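PDB 5SZR: protein Pcdhgb2 from Mus musculus, which is a gamma-protocadherin that binds calcium and probably acts in cell adhesion, perhaps helping to establish and maintain specific neuronal connections in the brain. Local coordinates for residues K76-N81 with V98-E103; G348-K353 with T386-T391; P377-L382 with T391-G396. All blocks are in the same frame, centred on the assembly; numbering follows the deposited sequence.

Interaction 1. Residues K76-N81 with V98-E103; sequences KSYTLN and VKILDE. With CA (calcium ion), chain K.
Tyr78 and Val98 exchange two backbone hydrogen bonds: Tyr78 N gives to Val98 O at 2.8 Å, and Val98 N returns to Tyr78 O at 2.7 Å. A third bond runs from Ile100 N to Lys76 O (2.9 Å). Between these lies the non-hydrogen-bonded pair Ser77 and Lys99, where Ser77 CA makes a CA-H...O contact to Val98 O at 3.2 Å. The strands are the two arms of an antiparallel beta hairpin, 77-85 and 91-101, in the first cadherin domain of this fragment; strand 9-15 flanks the second arm in the same sheet.

Apolar packing occupies the face that carries Tyr78 and Val98. Tyr78 CG lies anti to the carbonyl carbon (chi1 -62°), and the CD2-CE2 edge of the ring meets Ile100, whose CD1 sits in the ring plane 3.9 Å from Tyr78 CE2. Phe55 meets Tyr78 ring to ring, edge-to-face. Further along, Leu80 CD1 touches Val98 CG2 at 3.9 Å, the two side chains meeting at a slant. The buried Val98 also packs on Val12 and Leu14.

Metal binding begins where the second strand runs out. Asp102 OD1 holds a calcium ion at 2.6 Å, and the backbone oxygen Glu103 O holds the same ion. Glu16, Glu73, Asp105 and Asp138 complete the protein ligands, Asp138 coming from the sequence of the next cadherin domain, as in the calcium-bound linkers between cadherin repeats.

Interaction 2. Residues G348-K353 with T386-T391; sequences GYLVTK and TGEVRT
Val389 meets both Val351 and Thr352 on the close-packed side of this contact. Val389 O accepts from Val351 N at 2.7 Å and, weakly, from Thr352 N at 3.5 Å, while Val389 N gives to Thr352 O at 2.7 Å. Two residues facing one make a classic beta bulge, set between antiparallel strands 350-357 and 388-391 of the last cadherin domain in the fragment. Val389 CB lies 4.1 Å from Thr352 CG2, these side chains side by side and pointing the same way, and Val389 CG1 packs on Val351 CB; Leu423 and Leu425 of strand 418-428 lie against Val389.

The other face, with Leu350, Lys353, Glu388 and Arg390, is largely charged and more exposed. Arg390 grips Glu388 side-on, NE and NH2 both reaching OE1 at 3.0 Å from the same face of the carboxylate. Its NH1 turns to Gly348 O (2.7 Å), bent at 132° on the hydrogen, and Leu350 CD1 lies 4.1 Å above the guanidinium plane, toward its rim. An alanine in place of Arg390 would probably leave the Glu388 carboxylate without its salt-bridge mate and Gly348 O without this donor. Lys353 runs extended beside Glu388, its CD on Glu388 CG, but its NZ stays 4.4 Å from Glu388 OE2, beyond a salt bridge. At the far end Gly348 N bonds to Thr391 O and Thr391 N to Tyr349 O.

Interaction 3. Residues P377-L382 with T391-G396; sequences PGLFSL and TARALG
Leu379 O accepts the backbone N-H of Ala392, with Ala392 N at 2.7 Å from Leu379 O in an almost straight bond (172° at the hydrogen). Thr391 CA leans on the same oxygen in a CA-H...O contact. Ala392 CB comes within 3.3 Å of Gly378 O, and a water links Ser381 OG to Thr391 O.

The Arg393 side chain crosses that of Leu379 at about a right angle, and Leu379 CD1 sits 3.9 Å above the centre of the guanidinium plane. Leu379 also reaches Leu395, CD1 to CD1 at 3.8 Å. The charge of Arg393 is met by Asp376 and Asp399, both at NH1, which probably steadies the flat group over the leucine. Phe427 lies against both leucines.

Phe380 CE1 touches Thr391 CG2 at 3.8 Å; the ring also packs on Leu405 and Leu425. Phe380 and Thr391 are an antiparallel non-hydrogen-bonded pair with diverging side chains, joining edge strand 380-382 to the end of strand 388-391, as the chain leaves one sheet of the cadherin beta-sandwich for strand 402-410 of the other.

Overall arrangement
The three contacts lie in the two end domains of a rod of four cadherin domains. Interaction 1 comes first along the chain, in the domain at the N-terminal end; its centre is about 137 Å from that of interaction 2 and 142 Å from that of interaction 3, on the opposite side of the chain's centre. Interactions 2 and 3 have centres about 10 Å apart, alternate along the sequence and share Thr391. They link strands 350-357, 388-391 and 380-382, consecutive neighbours in one antiparallel sheet, and Val351 CG2 packs 3.6 Å from Phe380 CE1. Interaction 1 thus leads to a calcium-bound domain junction, whereas the other two join three neighbouring strands of one sheet in the last domain.

Interaction 1. Residues K76-N81 with V98-E103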
ATOM      1  N   LYS A  76       3.979  60.320   4.725  1.00 66.21           N
ATOM      2  CA  LYS A  76       5.095  60.364   5.659  1.00 64.23           C
ATOM      3  C   LYS A  76       5.322  61.740   6.274  1.00 63.76           C
ATOM      4  O   LYS A  76       6.062  61.842   7.259  1.00 62.88           O
ATOM      5  CB  LYS A  76       6.381  59.905   4.965  1.00 63.56           C
ATOM      6  CG  LYS A  76       6.328  58.483   4.453  1.00 67.42           C
ATOM      7  CD  LYS A  76       7.634  58.095   3.784  1.00 69.85           C
ATOM      8  CE  LYS A  76       7.502  56.786   3.042  1.00 74.50           C
ATOM      9  NZ  LYS A  76       8.649  56.575   2.118  1.00 77.89           N
ATOM     10  N   SER A  77       4.713  62.794   5.733  1.00 64.68           N
ATOM     11  CA  SER A  77       4.966  64.135   6.248  1.00 66.24           C
ATOM     12  C   SER A  77       3.841  65.070   5.831  1.00 64.78           C
ATOM     13  O   SER A  77       3.152  64.843   4.833  1.00 67.73           O
ATOM     14  CB  SER A  77       6.315  64.679   5.763  1.00 66.11           C
ATOM     15  OG  SER A  77       6.331  64.822   4.355  1.00 69.76           O
ATOM     16  N   TYR A  78       3.670  66.132   6.616  1.00 62.23           N
ATOM     17  CA  TYR A  78       2.691  67.174   6.344  1.00 61.59           C
ATOM     18  C   TYR A  78       3.335  68.542   6.514  1.00 61.07           C
ATOM     19  O   TYR A  78       4.119  68.762   7.444  1.00 60.10           O
ATOM     20  CB  TYR A  78       1.475  67.071   7.273  1.00 59.67           C
ATOM     21  CG  TYR A  78       0.681  65.790   7.142  1.00 57.60           C
ATOM     22  CD1 TYR A  78      -0.338  65.675   6.208  1.00 59.69           C
ATOM     23  CD2 TYR A  78       0.938  64.705   7.971  1.00 54.86           C
ATOM     24  CE1 TYR A  78      -1.072  64.498   6.091  1.00 63.03           C
ATOM     25  CE2 TYR A  78       0.213  63.535   7.867  1.00 58.34           C
ATOM     26  CZ  TYR A  78      -0.789  63.436   6.924  1.00 60.69           C
ATOM     27  OH  TYR A  78      -1.515  62.276   6.821  1.00 60.25           O
ATOM     28  N   THR A  79       2.988  69.462   5.616  1.00 60.27           N
ATOM     29  CA  THR A  79       3.451  70.842   5.658  1.00 56.32           C
ATOM     30  C   THR A  79       2.270  71.736   6.010  1.00 57.09           C
ATOM     31  O   THR A  79       1.289  71.802   5.260  1.00 57.07           O
ATOM     32  CB  THR A  79       4.067  71.258   4.322  1.00 55.20           C
ATOM     33  OG1 THR A  79       5.348  70.634   4.169  1.00 54.13           O
ATOM     34  CG2 THR A  79       4.242  72.765   4.259  1.00 55.65           C
ATOM     35  N   LEU A  80       2.365  72.417   7.148  1.00 56.54           N
ATOM     36  CA  LEU A  80       1.295  73.260   7.662  1.00 57.97           C
ATOM     37  C   LEU A  80       1.758  74.712   7.652  1.00 61.46           C
ATOM     38  O   LEU A  80       2.746  75.058   8.309  1.00 63.11           O
ATOM     39  CB  LEU A  80       0.889  72.834   9.075  1.00 56.70           C
ATOM     40  CG  LEU A  80      -0.044  71.631   9.250  1.00 57.35           C
ATOM     41  CD1 LEU A  80       0.618  70.327   8.824  1.00 56.01           C
ATOM     42  CD2 LEU A  80      -0.534  71.538  10.694  1.00 56.26           C
ATOM     43  N   ASN A  81       1.053  75.553   6.904  1.00 62.40           N
ATOM     44  CA  ASN A  81       1.293  76.989   6.896  1.00 64.02           C
ATOM     45  C   ASN A  81       0.144  77.661   7.632  1.00 66.26           C
ATOM     46  O   ASN A  81      -1.023  77.456   7.279  1.00 66.47           O
ATOM     47  CB  ASN A  81       1.410  77.520   5.468  1.00 64.08           C
ATOM     48  CG  ASN A  81       2.455  76.782   4.658  1.00 64.06           C
ATOM     49  OD1 ASN A  81       3.586  76.593   5.103  1.00 62.73           O
ATOM     50  ND2 ASN A  81       2.075  76.352   3.459  1.00 66.44           N
ATOM     51  N   VAL A  98       5.490  68.586   9.800  1.00 53.98           N
ATOM     52  CA  VAL A  98       5.104  67.463  10.644  1.00 54.04           C
ATOM     53  C   VAL A  98       5.665  66.191  10.030  1.00 57.17           C
ATOM     54  O   VAL A  98       5.297  65.810   8.911  1.00 57.99           O
ATOM     55  CB  VAL A  98       3.579  67.375  10.799  1.00 53.69           C
ATOM     56  CG1 VAL A  98       3.203  66.158  11.626  1.00 54.04           C
ATOM     57  CG2 VAL A  98       3.038  68.647  11.439  1.00 51.87           C
ATOM     58  N   LYS A  99       6.559  65.537  10.762  1.00 57.50           N
ATOM     59  CA  LYS A  99       7.167  64.286  10.335  1.00 59.24           C
ATOM     60  C   LYS A  99       6.421  63.127  10.982  1.00 58.76           C
ATOM     61  O   LYS A  99       6.113  63.169  12.178  1.00 55.40           O
ATOM     62  CB  LYS A  99       8.648  64.261  10.709  1.00 61.77           C
ATOM     63  CG  LYS A  99       9.324  62.927  10.501  1.00 68.31           C
ATOM     64  CD  LYS A  99      10.794  63.000  10.885  1.00 71.65           C
ATOM     65  CE  LYS A  99      11.454  61.633  10.774  1.00 75.78           C
ATOM     66  NZ  LYS A  99      12.894  61.667  11.151  1.00 77.25           N
ATOM     67  N   ILE A 100       6.108  62.107  10.189  1.00 61.51           N
ATOM     68  CA  ILE A 100       5.397  60.932  10.674  1.00 60.47           C
ATOM     69  C   ILE A 100       6.402  59.810  10.873  1.00 62.83           C
ATOM     70  O   ILE A 100       7.330  59.640  10.070  1.00 63.82           O
ATOM     71  CB  ILE A 100       4.276  60.518   9.703  1.00 62.44           C
ATOM     72  CG1 ILE A 100       3.369  61.711   9.404  1.00 60.63           C
ATOM     73  CG2 ILE A 100       3.461  59.357  10.273  1.00 64.09           C
ATOM     74  CD1 ILE A 100       2.756  62.343  10.639  1.00 60.04           C
ATOM     75  N   LEU A 101       6.234  59.054  11.953  1.00 65.74           N
ATOM     76  CA  LEU A 101       7.114  57.941  12.275  1.00 68.41           C
ATOM     77  C   LEU A 101       6.439  56.621  11.933  1.00 72.09           C
ATOM     78  O   LEU A 101       5.248  56.429  12.199  1.00 73.01           O
ATOM     79  CB  LEU A 101       7.506  57.966  13.754  1.00 68.01           C
ATOM     80  CG  LEU A 101       8.389  59.154  14.135  1.00 65.49           C
ATOM     81  CD1 LEU A 101       8.688  59.155  15.624  1.00 67.33           C
ATOM     82  CD2 LEU A 101       9.673  59.132  13.320  1.00 65.26           C
ATOM     83  N   ASP A 102       7.207  55.715  11.340  1.00 74.37           N
ATOM     84  CA  ASP A 102       6.682  54.423  10.928  1.00 76.18           C
ATOM     85  C   ASP A 102       6.556  53.491  12.126  1.00 78.44           C
ATOM     86  O   ASP A 102       7.514  53.302  12.881  1.00 80.45           O
ATOM     87  CB  ASP A 102       7.591  53.797   9.871  1.00 77.89           C
ATOM     88  CG  ASP A 102       7.279  52.332   9.624  1.00 81.35           C
ATOM     89  OD1 ASP A 102       6.085  51.985   9.515  1.00 75.33           O
ATOM     90  OD2 ASP A 102       8.234  51.530   9.552  1.00 77.66           O
ATOM     91  N   GLU A 103       5.371  52.910  12.295  1.00 77.84           N
ATOM     92  CA  GLU A 103       5.129  51.850  13.259  1.00 78.32           C
ATOM     93  C   GLU A 103       4.879  50.542  12.522  1.00 82.64           C
ATOM     94  O   GLU A 103       4.483  50.525  11.353  1.00 82.30           O
ATOM     95  CB  GLU A 103       3.931  52.168  14.161  1.00 78.73           C
ATOM     96  CG  GLU A 103       4.046  53.476  14.938  1.00 77.97           C
ATOM     97  CD  GLU A 103       5.101  53.421  16.028  1.00 78.27           C
ATOM     98  OE1 GLU A 103       5.841  54.418  16.195  1.00 70.94           O
ATOM     99  OE2 GLU A 103       5.189  52.378  16.713  1.00 83.66           O
TER
HETATM  100 CA    CA K 708       3.572  51.271   9.182  1.00 62.89          CA

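Interaction 2. Residues G348-K353 with T386-T391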
ATOM      1  N   GLY A 348       0.841 -77.224   8.069  1.00 61.83           N
ATOM      2  CA  GLY A 348       1.756 -76.278   7.471  1.00 60.11           C
ATOM      3  C   GLY A 348       2.122 -76.585   6.036  1.00 59.09           C
ATOM      4  O   GLY A 348       2.753 -75.742   5.382  1.00 58.86           O
ATOM      5  N   TYR A 349       1.750 -77.765   5.537  1.00 57.57           N
ATOM      6  CA  TYR A 349       1.986 -78.124   4.143  1.00 58.20           C
ATOM      7  C   TYR A 349       1.403 -77.067   3.218  1.00 55.98           C
ATOM      8  O   TYR A 349       0.213 -76.748   3.295  1.00 54.94           O
ATOM      9  CB  TYR A 349       1.360 -79.495   3.847  1.00 59.84           C
ATOM     10  CG  TYR A 349       1.558 -79.979   2.427  1.00 59.47           C
ATOM     11  CD1 TYR A 349       2.596 -80.844   2.107  1.00 59.08           C
ATOM     12  CD2 TYR A 349       0.709 -79.568   1.404  1.00 57.28           C
ATOM     13  CE1 TYR A 349       2.786 -81.282   0.811  1.00 59.70           C
ATOM     14  CE2 TYR A 349       0.891 -80.001   0.107  1.00 58.17           C
ATOM     15  CZ  TYR A 349       1.928 -80.857  -0.184  1.00 59.48           C
ATOM     16  OH  TYR A 349       2.108 -81.287  -1.477  1.00 60.82           O
ATOM     17  N   LEU A 350       2.244 -76.528   2.337  1.00 56.47           N
ATOM     18  CA  LEU A 350       1.830 -75.460   1.431  1.00 55.95           C
ATOM     19  C   LEU A 350       1.133 -76.065   0.217  1.00 57.63           C
ATOM     20  O   LEU A 350       1.783 -76.637  -0.665  1.00 58.72           O
ATOM     21  CB  LEU A 350       3.034 -74.621   1.009  1.00 55.56           C
ATOM     22  CG  LEU A 350       2.710 -73.512   0.005  1.00 53.90           C
ATOM     23  CD1 LEU A 350       1.855 -72.433   0.656  1.00 51.62           C
ATOM     24  CD2 LEU A 350       3.977 -72.921  -0.595  1.00 55.92           C
ATOM     25  N   VAL A 351      -0.195 -75.943   0.168  1.00 58.04           N
ATOM     26  CA  VAL A 351      -0.950 -76.459  -0.972  1.00 59.30           C
ATOM     27  C   VAL A 351      -0.707 -75.592  -2.199  1.00 58.49           C
ATOM     28  O   VAL A 351      -0.351 -76.088  -3.275  1.00 57.59           O
ATOM     29  CB  VAL A 351      -2.448 -76.539  -0.631  1.00 59.61           C
ATOM     30  CG1 VAL A 351      -3.240 -77.025  -1.834  1.00 61.85           C
ATOM     31  CG2 VAL A 351      -2.668 -77.441   0.565  1.00 61.64           C
ATOM     32  N   THR A 352      -0.899 -74.287  -2.054  1.00 58.86           N
ATOM     33  CA  THR A 352      -0.611 -73.333  -3.114  1.00 59.85           C
ATOM     34  C   THR A 352      -0.571 -71.945  -2.490  1.00 59.28           C
ATOM     35  O   THR A 352      -0.813 -71.768  -1.292  1.00 58.40           O
ATOM     36  CB  THR A 352      -1.641 -73.411  -4.248  1.00 60.59           C
ATOM     37  OG1 THR A 352      -1.246 -72.540  -5.315  1.00 61.51           O
ATOM     38  CG2 THR A 352      -3.020 -72.998  -3.751  1.00 58.57           C
ATOM     39  N   LYS A 353      -0.261 -70.957  -3.319  1.00 59.37           N
ATOM     40  CA  LYS A 353      -0.112 -69.582  -2.867  1.00 58.49           C
ATOM     41  C   LYS A 353      -0.788 -68.677  -3.881  1.00 55.82           C
ATOM     42  O   LYS A 353      -0.383 -68.641  -5.047  1.00 54.35           O
ATOM     43  CB  LYS A 353       1.366 -69.224  -2.710  1.00 59.83           C
ATOM     44  CG  LYS A 353       1.638 -67.801  -2.283  1.00 61.22           C
ATOM     45  CD  LYS A 353       3.126 -67.620  -2.061  1.00 63.07           C
ATOM     46  CE  LYS A 353       3.501 -66.176  -1.848  1.00 63.19           C
ATOM     47  NZ  LYS A 353       4.966 -66.067  -1.608  1.00 65.28           N
ATOM     48  N   THR A 386      -0.152 -63.146   3.174  1.00 49.56           N
ATOM     49  CA  THR A 386       0.689 -63.915   2.265  1.00 49.26           C
ATOM     50  C   THR A 386      -0.098 -64.605   1.156  1.00 45.92           C
ATOM     51  O   THR A 386       0.447 -64.836   0.069  1.00 46.99           O
ATOM     52  CB  THR A 386       1.491 -64.959   3.050  1.00 49.45           C
ATOM     53  OG1 THR A 386       0.594 -65.907   3.639  1.00 49.24           O
ATOM     54  CG2 THR A 386       2.296 -64.286   4.152  1.00 49.01           C
ATOM     55  N   GLY A 387      -1.369 -64.918   1.382  1.00 43.67           N
ATOM     56  CA  GLY A 387      -2.088 -65.691   0.391  1.00 45.15           C
ATOM     57  C   GLY A 387      -1.600 -67.117   0.263  1.00 48.46           C
ATOM     58  O   GLY A 387      -1.851 -67.765  -0.758  1.00 46.37           O
ATOM     59  N   GLU A 388      -0.884 -67.612   1.270  1.00 51.12           N
ATOM     60  CA  GLU A 388      -0.440 -68.998   1.290  1.00 51.85           C
ATOM     61  C   GLU A 388      -1.563 -69.883   1.808  1.00 50.47           C
ATOM     62  O   GLU A 388      -2.148 -69.608   2.862  1.00 49.29           O
ATOM     63  CB  GLU A 388       0.802 -69.144   2.170  1.00 53.70           C
ATOM     64  CG  GLU A 388       1.981 -68.297   1.720  1.00 54.33           C
ATOM     65  CD  GLU A 388       3.106 -68.274   2.737  1.00 56.71           C
ATOM     66  OE1 GLU A 388       2.893 -68.761   3.867  1.00 56.56           O
ATOM     67  OE2 GLU A 388       4.200 -67.769   2.406  1.00 60.38           O
ATOM     68  N   VAL A 389      -1.873 -70.935   1.058  1.00 50.73           N
ATOM     69  CA  VAL A 389      -2.901 -71.899   1.424  1.00 49.17           C
ATOM     70  C   VAL A 389      -2.198 -73.106   2.026  1.00 52.91           C
ATOM     71  O   VAL A 389      -1.508 -73.850   1.320  1.00 53.54           O
ATOM     72  CB  VAL A 389      -3.754 -72.297   0.213  1.00 48.29           C
ATOM     73  CG1 VAL A 389      -4.743 -73.401   0.590  1.00 46.06           C
ATOM     74  CG2 VAL A 389      -4.470 -71.080  -0.357  1.00 44.14           C
ATOM     75  N   ARG A 390      -2.361 -73.303   3.331  1.00 53.40           N
ATOM     76  CA  ARG A 390      -1.711 -74.394   4.038  1.00 53.83           C
ATOM     77  C   ARG A 390      -2.749 -75.278   4.716  1.00 55.84           C
ATOM     78  O   ARG A 390      -3.868 -74.849   5.008  1.00 56.67           O
ATOM     79  CB  ARG A 390      -0.713 -73.862   5.076  1.00 52.65           C
ATOM     80  CG  ARG A 390       0.444 -73.096   4.450  1.00 53.81           C
ATOM     81  CD  ARG A 390       1.292 -72.342   5.466  1.00 51.15           C
ATOM     82  NE  ARG A 390       2.363 -71.608   4.796  1.00 51.70           N
ATOM     83  CZ  ARG A 390       3.590 -72.082   4.602  1.00 54.28           C
ATOM     84  NH1 ARG A 390       3.914 -73.292   5.038  1.00 58.22           N
ATOM     85  NH2 ARG A 390       4.496 -71.347   3.972  1.00 52.79           N
ATOM     86  N   THR A 391      -2.373 -76.533   4.950  1.00 54.79           N
ATOM     87  CA  THR A 391      -3.162 -77.372   5.839  1.00 56.11           C
ATOM     88  C   THR A 391      -2.972 -76.887   7.269  1.00 57.40           C
ATOM     89  O   THR A 391      -1.867 -76.517   7.672  1.00 57.34           O
ATOM     90  CB  THR A 391      -2.752 -78.844   5.724  1.00 55.75           C
ATOM     91  OG1 THR A 391      -1.398 -79.003   6.161  1.00 55.88           O
ATOM     92  CG2 THR A 391      -2.877 -79.335   4.284  1.00 55.79           C
TER

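Interaction 3. Residues P377-L382 with T391-G396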
ATOM      1  N   PRO A 377     -14.274 -75.771   7.227  1.00 66.52           N
ATOM      2  CA  PRO A 377     -13.527 -74.665   7.840  1.00 70.46           C
ATOM      3  C   PRO A 377     -12.536 -75.184   8.870  1.00 73.41           C
ATOM      4  O   PRO A 377     -12.867 -76.016   9.716  1.00 72.76           O
ATOM      5  CB  PRO A 377     -14.624 -73.811   8.486  1.00 70.36           C
ATOM      6  CG  PRO A 377     -15.900 -74.236   7.817  1.00 70.12           C
ATOM      7  CD  PRO A 377     -15.716 -75.681   7.499  1.00 69.18           C
ATOM      8  N   GLY A 378     -11.306 -74.682   8.789  1.00 80.19           N
ATOM      9  CA  GLY A 378     -10.254 -75.053   9.704  1.00 88.19           C
ATOM     10  C   GLY A 378      -9.336 -76.145   9.199  1.00 87.57           C
ATOM     11  O   GLY A 378      -8.253 -76.333   9.764  1.00 95.13           O
ATOM     12  N   LEU A 379      -9.744 -76.879   8.163  1.00 77.45           N
ATOM     13  CA  LEU A 379      -8.828 -77.828   7.542  1.00 70.29           C
ATOM     14  C   LEU A 379      -7.673 -77.103   6.867  1.00 64.58           C
ATOM     15  O   LEU A 379      -6.510 -77.502   7.004  1.00 64.32           O
ATOM     16  CB  LEU A 379      -9.576 -78.698   6.532  1.00 68.07           C
ATOM     17  CG  LEU A 379      -8.709 -79.750   5.849  1.00 66.09           C
ATOM     18  CD1 LEU A 379      -8.157 -80.706   6.895  1.00 64.30           C
ATOM     19  CD2 LEU A 379      -9.502 -80.498   4.792  1.00 68.06           C
ATOM     20  N   PHE A 380      -7.977 -76.034   6.134  1.00 59.14           N
ATOM     21  CA  PHE A 380      -6.981 -75.213   5.472  1.00 56.14           C
ATOM     22  C   PHE A 380      -6.964 -73.826   6.095  1.00 55.04           C
ATOM     23  O   PHE A 380      -8.002 -73.297   6.510  1.00 56.33           O
ATOM     24  CB  PHE A 380      -7.260 -75.086   3.971  1.00 55.05           C
ATOM     25  CG  PHE A 380      -7.167 -76.380   3.222  1.00 56.32           C
ATOM     26  CD1 PHE A 380      -5.934 -76.916   2.886  1.00 56.77           C
ATOM     27  CD2 PHE A 380      -8.314 -77.065   2.840  1.00 57.00           C
ATOM     28  CE1 PHE A 380      -5.846 -78.112   2.189  1.00 55.96           C
ATOM     29  CE2 PHE A 380      -8.231 -78.259   2.146  1.00 55.64           C
ATOM     30  CZ  PHE A 380      -6.997 -78.781   1.820  1.00 55.37           C
ATOM     31  N   SER A 381      -5.774 -73.238   6.154  1.00 53.75           N
ATOM     32  CA  SER A 381      -5.598 -71.857   6.569  1.00 48.66           C
ATOM     33  C   SER A 381      -5.149 -71.021   5.380  1.00 48.34           C
ATOM     34  O   SER A 381      -4.551 -71.530   4.427  1.00 45.61           O
ATOM     35  CB  SER A 381      -4.575 -71.744   7.703  1.00 49.45           C
ATOM     36  OG  SER A 381      -3.263 -71.978   7.220  1.00 50.97           O
ATOM     37  N   LEU A 382      -5.442 -69.721   5.447  1.00 49.66           N
ATOM     38  CA  LEU A 382      -5.139 -68.785   4.368  1.00 46.70           C
ATOM     39  C   LEU A 382      -4.435 -67.573   4.964  1.00 47.55           C
ATOM     40  O   LEU A 382      -5.031 -66.829   5.750  1.00 48.63           O
ATOM     41  CB  LEU A 382      -6.411 -68.375   3.625  1.00 44.41           C
ATOM     42  CG  LEU A 382      -6.228 -67.346   2.509  1.00 45.31           C
ATOM     43  CD1 LEU A 382      -5.281 -67.877   1.440  1.00 42.03           C
ATOM     44  CD2 LEU A 382      -7.569 -66.967   1.903  1.00 41.44           C
ATOM     45  N   THR A 391      -2.373 -76.533   4.950  1.00 54.79           N
ATOM     46  CA  THR A 391      -3.162 -77.372   5.839  1.00 56.11           C
ATOM     47  C   THR A 391      -2.972 -76.887   7.269  1.00 57.40           C
ATOM     48  O   THR A 391      -1.867 -76.517   7.672  1.00 57.34           O
ATOM     49  CB  THR A 391      -2.752 -78.844   5.724  1.00 55.75           C
ATOM     50  OG1 THR A 391      -1.398 -79.003   6.161  1.00 55.88           O
ATOM     51  CG2 THR A 391      -2.877 -79.335   4.284  1.00 55.79           C
ATOM     52  N   ALA A 392      -4.062 -76.870   8.035  1.00 59.54           N
ATOM     53  CA  ALA A 392      -4.012 -76.404   9.410  1.00 61.30           C
ATOM     54  C   ALA A 392      -4.096 -77.529  10.429  1.00 65.27           C
ATOM     55  O   ALA A 392      -3.788 -77.300  11.604  1.00 69.29           O
ATOM     56  CB  ALA A 392      -5.137 -75.394   9.677  1.00 60.33           C
ATOM     57  N   ARG A 393      -4.501 -78.726  10.015  1.00 63.17           N
ATOM     58  CA  ARG A 393      -4.608 -79.856  10.922  1.00 68.01           C
ATOM     59  C   ARG A 393      -4.387 -81.137  10.129  1.00 70.00           C
ATOM     60  O   ARG A 393      -4.560 -81.172   8.907  1.00 66.59           O
ATOM     61  CB  ARG A 393      -5.972 -79.888  11.623  1.00 70.84           C
ATOM     62  CG  ARG A 393      -7.131 -80.259  10.707  1.00 72.97           C
ATOM     63  CD  ARG A 393      -8.390 -80.560  11.498  1.00 77.25           C
ATOM     64  NE  ARG A 393      -9.369 -81.304  10.705  1.00 79.38           N
ATOM     65  CZ  ARG A 393     -10.403 -80.750  10.079  1.00 77.98           C
ATOM     66  NH1 ARG A 393     -11.240 -81.508   9.383  1.00 76.75           N
ATOM     67  NH2 ARG A 393     -10.601 -79.438  10.155  1.00 76.36           N
ATOM     68  N   ALA A 394      -3.989 -82.190  10.838  1.00 73.10           N
ATOM     69  CA  ALA A 394      -3.834 -83.484  10.194  1.00 76.16           C
ATOM     70  C   ALA A 394      -5.169 -83.930   9.615  1.00 76.95           C
ATOM     71  O   ALA A 394      -6.222 -83.767  10.239  1.00 77.05           O
ATOM     72  CB  ALA A 394      -3.309 -84.523  11.185  1.00 79.56           C
ATOM     73  N   LEU A 395      -5.124 -84.471   8.403  1.00 78.71           N
ATOM     74  CA  LEU A 395      -6.343 -84.909   7.741  1.00 82.08           C
ATOM     75  C   LEU A 395      -6.982 -86.060   8.511  1.00 87.11           C
ATOM     76  O   LEU A 395      -6.309 -87.024   8.887  1.00 89.44           O
ATOM     77  CB  LEU A 395      -6.031 -85.327   6.306  1.00 83.17           C
ATOM     78  CG  LEU A 395      -7.241 -85.472   5.389  1.00 84.82           C
ATOM     79  CD1 LEU A 395      -8.023 -84.176   5.346  1.00 83.24           C
ATOM     80  CD2 LEU A 395      -6.792 -85.877   4.000  1.00 86.32           C
ATOM     81  N   GLY A 396      -8.291 -85.947   8.759  1.00 89.20           N
ATOM     82  CA  GLY A 396      -9.006 -86.963   9.499  1.00 94.08           C
ATOM     83  C   GLY A 396      -9.645 -88.007   8.601  1.00 97.38           C
ATOM     84  O   GLY A 396      -9.774 -87.831   7.390  1.00 96.49           O
TER
HETATM   85  O   HOH W   1      -1.809 -73.909   9.065  1.00 57.90           O